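Local coordinates for probable 2-hydroxyhepta-2,4-diene-1,7-dioate isomerase (Thermus thermophilus, PDB 2DFU) that acts as a 2-hydroxyhepta-2,4-diene-1,7-dioate isomerase of the fumarylacetoacetate hydrolase family and probably binds a metal ion, at the interface of chains A and B. Numbering follows the deposited sequence. Chains: chain A/B, probable 2-hydroxyhepta-2,4-diene-1,7-dioate isomerase.

The interface of chains A and B. Residues chain A 82-84, 159, 163, 165; chain B 48-49, 80, 217-218.
With CG of A:Asp165 anti to its own carbonyl carbon (chi1 -71°) and OG1 of B:Thr218 likewise, the carboxylate meets the hydroxyl and backbone N-H of B:Thr218, the two side chains crossing at about a right angle. OG1 donates to the carboxylate oxygen OD2 of A:Asp165 at 2.6 Å, while the backbone N of B:Thr218 gives OD1 a nearly straight bond of 3.0 Å (177° at the hydrogen). Both donors use the syn sides, somewhat out of the carboxylate plane. An aspartate suits this place because its two oxygens match the paired N-H and hydroxyl of a threonine. On its anti side OD1 also accepts from ND2 of A:Asn84 at 2.9 Å, nearly in the amide plane; ND2 spends another bond on the carbonyl O of A:Ser163, 2.8 Å away, which fixes the rotation of the amide. An alanine in place of A:Asp165 would probably leave the N-H and hydroxyl of B:Thr218 without their cross-chain acceptor and the amide of A:Asn84 freer to turn.

Across the amide run two long chains, B:Lys49 and B:Met217, each at about a right angle to A:Asn84. The lysine offers its methylenes to OD1 of A:Asn84, CD lying 3.6 Å off, then bends at its end so that NZ bonds O of B:Thr218 at 2.7 Å, which is likely to steady the loop there. Flexible and unbranched, B:Met217 sets its methyl CE against A:Ser163, 3.3 Å from the hydroxyl OG, with CG1 of A:Val159 farther off. OG meanwhile accepts from N of A:Gly82, and B:Leu80 brings its methyl CD1 to 4.0 Å from it as apolar cover.

The patch joins the 3-10 helix 83-85, the start of helix 159-162 and the loop following it in A to loops and strand 78-81 of B; in the deposited dimer, which may be the biological one, it recurs with chains exchanged about the two-fold axis.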
ATOM      1  N   GLY A  82       3.944   2.741   0.665  1.00 29.18           N
ATOM      2  CA  GLY A  82       3.590   1.592   1.474  1.00 29.13           C
ATOM      3  C   GLY A  82       3.731   1.970   2.934  1.00 28.15           C
ATOM      4  O   GLY A  82       4.387   2.959   3.241  1.00 28.31           O
ATOM      5  N   PRO A  83       3.108   1.224   3.858  1.00 28.77           N
ATOM      6  CA  PRO A  83       3.205   1.524   5.291  1.00 28.25           C
ATOM      7  C   PRO A  83       4.654   1.520   5.791  1.00 28.22           C
ATOM      8  O   PRO A  83       4.961   2.121   6.817  1.00 29.79           O
ATOM      9  CB  PRO A  83       2.371   0.418   5.928  1.00 28.62           C
ATOM     10  CG  PRO A  83       1.303   0.183   4.890  1.00 28.68           C
ATOM     11  CD  PRO A  83       2.107   0.169   3.612  1.00 29.82           C
ATOM     12  N   ASN A  84       5.544   0.845   5.064  1.00 26.90           N
ATOM     13  CA  ASN A  84       6.952   0.788   5.454  1.00 26.05           C
ATOM     14  C   ASN A  84       7.593   2.182   5.459  1.00 26.28           C
ATOM     15  O   ASN A  84       8.619   2.396   6.106  1.00 25.59           O
ATOM     16  CB  ASN A  84       7.731  -0.107   4.493  1.00 27.43           C
ATOM     17  CG  ASN A  84       7.729   0.430   3.067  1.00 30.08           C
ATOM     18  OD1 ASN A  84       6.693   0.441   2.399  1.00 28.13           O
ATOM     19  ND2 ASN A  84       8.885   0.891   2.604  1.00 26.71           N
ATOM     20  N   VAL A 159       8.351   4.064  -6.915  1.00 32.43           N
ATOM     21  CA  VAL A 159       8.405   3.194  -5.754  1.00 33.59           C
ATOM     22  C   VAL A 159       9.565   3.512  -4.809  1.00 34.86           C
ATOM     23  O   VAL A 159       9.334   3.819  -3.636  1.00 33.44           O
ATOM     24  CB  VAL A 159       8.445   1.713  -6.153  1.00 34.02           C
ATOM     25  CG1 VAL A 159       8.463   0.843  -4.908  1.00 31.62           C
ATOM     26  CG2 VAL A 159       7.221   1.381  -6.991  1.00 34.05           C
ATOM     27  N   SER A 163       8.477   5.562  -1.772  1.00 29.29           N
ATOM     28  CA  SER A 163       8.112   4.547  -0.801  1.00 29.01           C
ATOM     29  C   SER A 163       9.230   3.757  -0.121  1.00 29.94           C
ATOM     30  O   SER A 163       9.003   2.643   0.360  1.00 28.69           O
ATOM     31  CB  SER A 163       7.120   3.582  -1.449  1.00 27.98           C
ATOM     32  OG  SER A 163       6.437   2.823  -0.467  1.00 30.73           O
ATOM     33  N   ASP A 165      11.868   2.836   2.874  1.00 29.27           N
ATOM     34  CA  ASP A 165      11.645   2.831   4.318  1.00 28.60           C
ATOM     35  C   ASP A 165      11.847   4.222   4.930  1.00 27.75           C
ATOM     36  O   ASP A 165      12.781   4.932   4.572  1.00 26.73           O
ATOM     37  CB  ASP A 165      12.592   1.838   5.010  1.00 29.31           C
ATOM     38  CG  ASP A 165      12.237   0.384   4.722  1.00 32.40           C
ATOM     39  OD1 ASP A 165      11.108   0.112   4.260  1.00 30.12           O
ATOM     40  OD2 ASP A 165      13.085  -0.492   4.977  1.00 34.39           O
TER
ATOM     41  N   THR B  48       0.520  -5.855   3.831  1.00 28.87           N
ATOM     42  CA  THR B  48       0.573  -4.470   4.277  1.00 30.00           C
ATOM     43  C   THR B  48       0.729  -3.707   2.970  1.00 30.47           C
ATOM     44  O   THR B  48       0.327  -2.550   2.861  1.00 31.24           O
ATOM     45  CB  THR B  48       1.794  -4.182   5.196  1.00 30.10           C
ATOM     46  OG1 THR B  48       3.010  -4.344   4.455  1.00 27.74           O
ATOM     47  CG2 THR B  48       1.793  -5.129   6.397  1.00 29.09           C
ATOM     48  N   LYS B  49       1.309  -4.378   1.974  1.00 30.55           N
ATOM     49  CA  LYS B  49       1.500  -3.790   0.646  1.00 30.47           C
ATOM     50  C   LYS B  49       1.705  -4.864  -0.421  1.00 31.26           C
ATOM     51  O   LYS B  49       2.073  -6.001  -0.123  1.00 29.66           O
ATOM     52  CB  LYS B  49       2.695  -2.830   0.633  1.00 28.62           C
ATOM     53  CG  LYS B  49       4.018  -3.474   1.000  1.00 29.66           C
ATOM     54  CD  LYS B  49       5.152  -2.454   1.021  1.00 28.43           C
ATOM     55  CE  LYS B  49       6.443  -3.089   1.543  1.00 29.29           C
ATOM     56  NZ  LYS B  49       6.285  -3.618   2.933  1.00 24.02           N
ATOM     57  N   LEU B  80       3.171  -0.316  -7.318  1.00 33.23           N
ATOM     58  CA  LEU B  80       2.396  -0.761  -6.166  1.00 31.89           C
ATOM     59  C   LEU B  80       0.902  -0.889  -6.394  1.00 31.78           C
ATOM     60  O   LEU B  80       0.319  -0.187  -7.223  1.00 32.07           O
ATOM     61  CB  LEU B  80       2.605   0.198  -4.991  1.00 33.26           C
ATOM     62  CG  LEU B  80       3.987   0.322  -4.348  1.00 36.65           C
ATOM     63  CD1 LEU B  80       4.008   1.514  -3.381  1.00 36.67           C
ATOM     64  CD2 LEU B  80       4.320  -0.970  -3.621  1.00 35.32           C
ATOM     65  N   MET B 217      13.257  -1.197   0.552  1.00 32.97           N
ATOM     66  CA  MET B 217      11.917  -1.396   1.098  1.00 33.76           C
ATOM     67  C   MET B 217      11.779  -2.708   1.864  1.00 32.75           C
ATOM     68  O   MET B 217      11.961  -3.789   1.306  1.00 33.41           O
ATOM     69  CB  MET B 217      10.898  -1.345  -0.046  1.00 32.28           C
ATOM     70  CG  MET B 217       9.540  -1.954   0.268  1.00 34.40           C
ATOM     71  SD  MET B 217       8.418  -1.881  -1.159  1.00 35.43           S
ATOM     72  CE  MET B 217       7.748  -0.216  -0.969  1.00 34.68           C
ATOM     73  N   THR B 218      11.452  -2.607   3.147  1.00 31.97           N
ATOM     74  CA  THR B 218      11.280  -3.792   3.975  1.00 31.51           C
ATOM     75  C   THR B 218       9.977  -4.507   3.627  1.00 31.32           C
ATOM     76  O   THR B 218       8.924  -3.880   3.542  1.00 31.43           O
ATOM     77  CB  THR B 218      11.247  -3.424   5.463  1.00 32.12           C
ATOM     78  OG1 THR B 218      12.529  -2.922   5.856  1.00 33.99           O
ATOM     79  CG2 THR B 218      10.883  -4.638   6.308  1.00 30.88           C
TER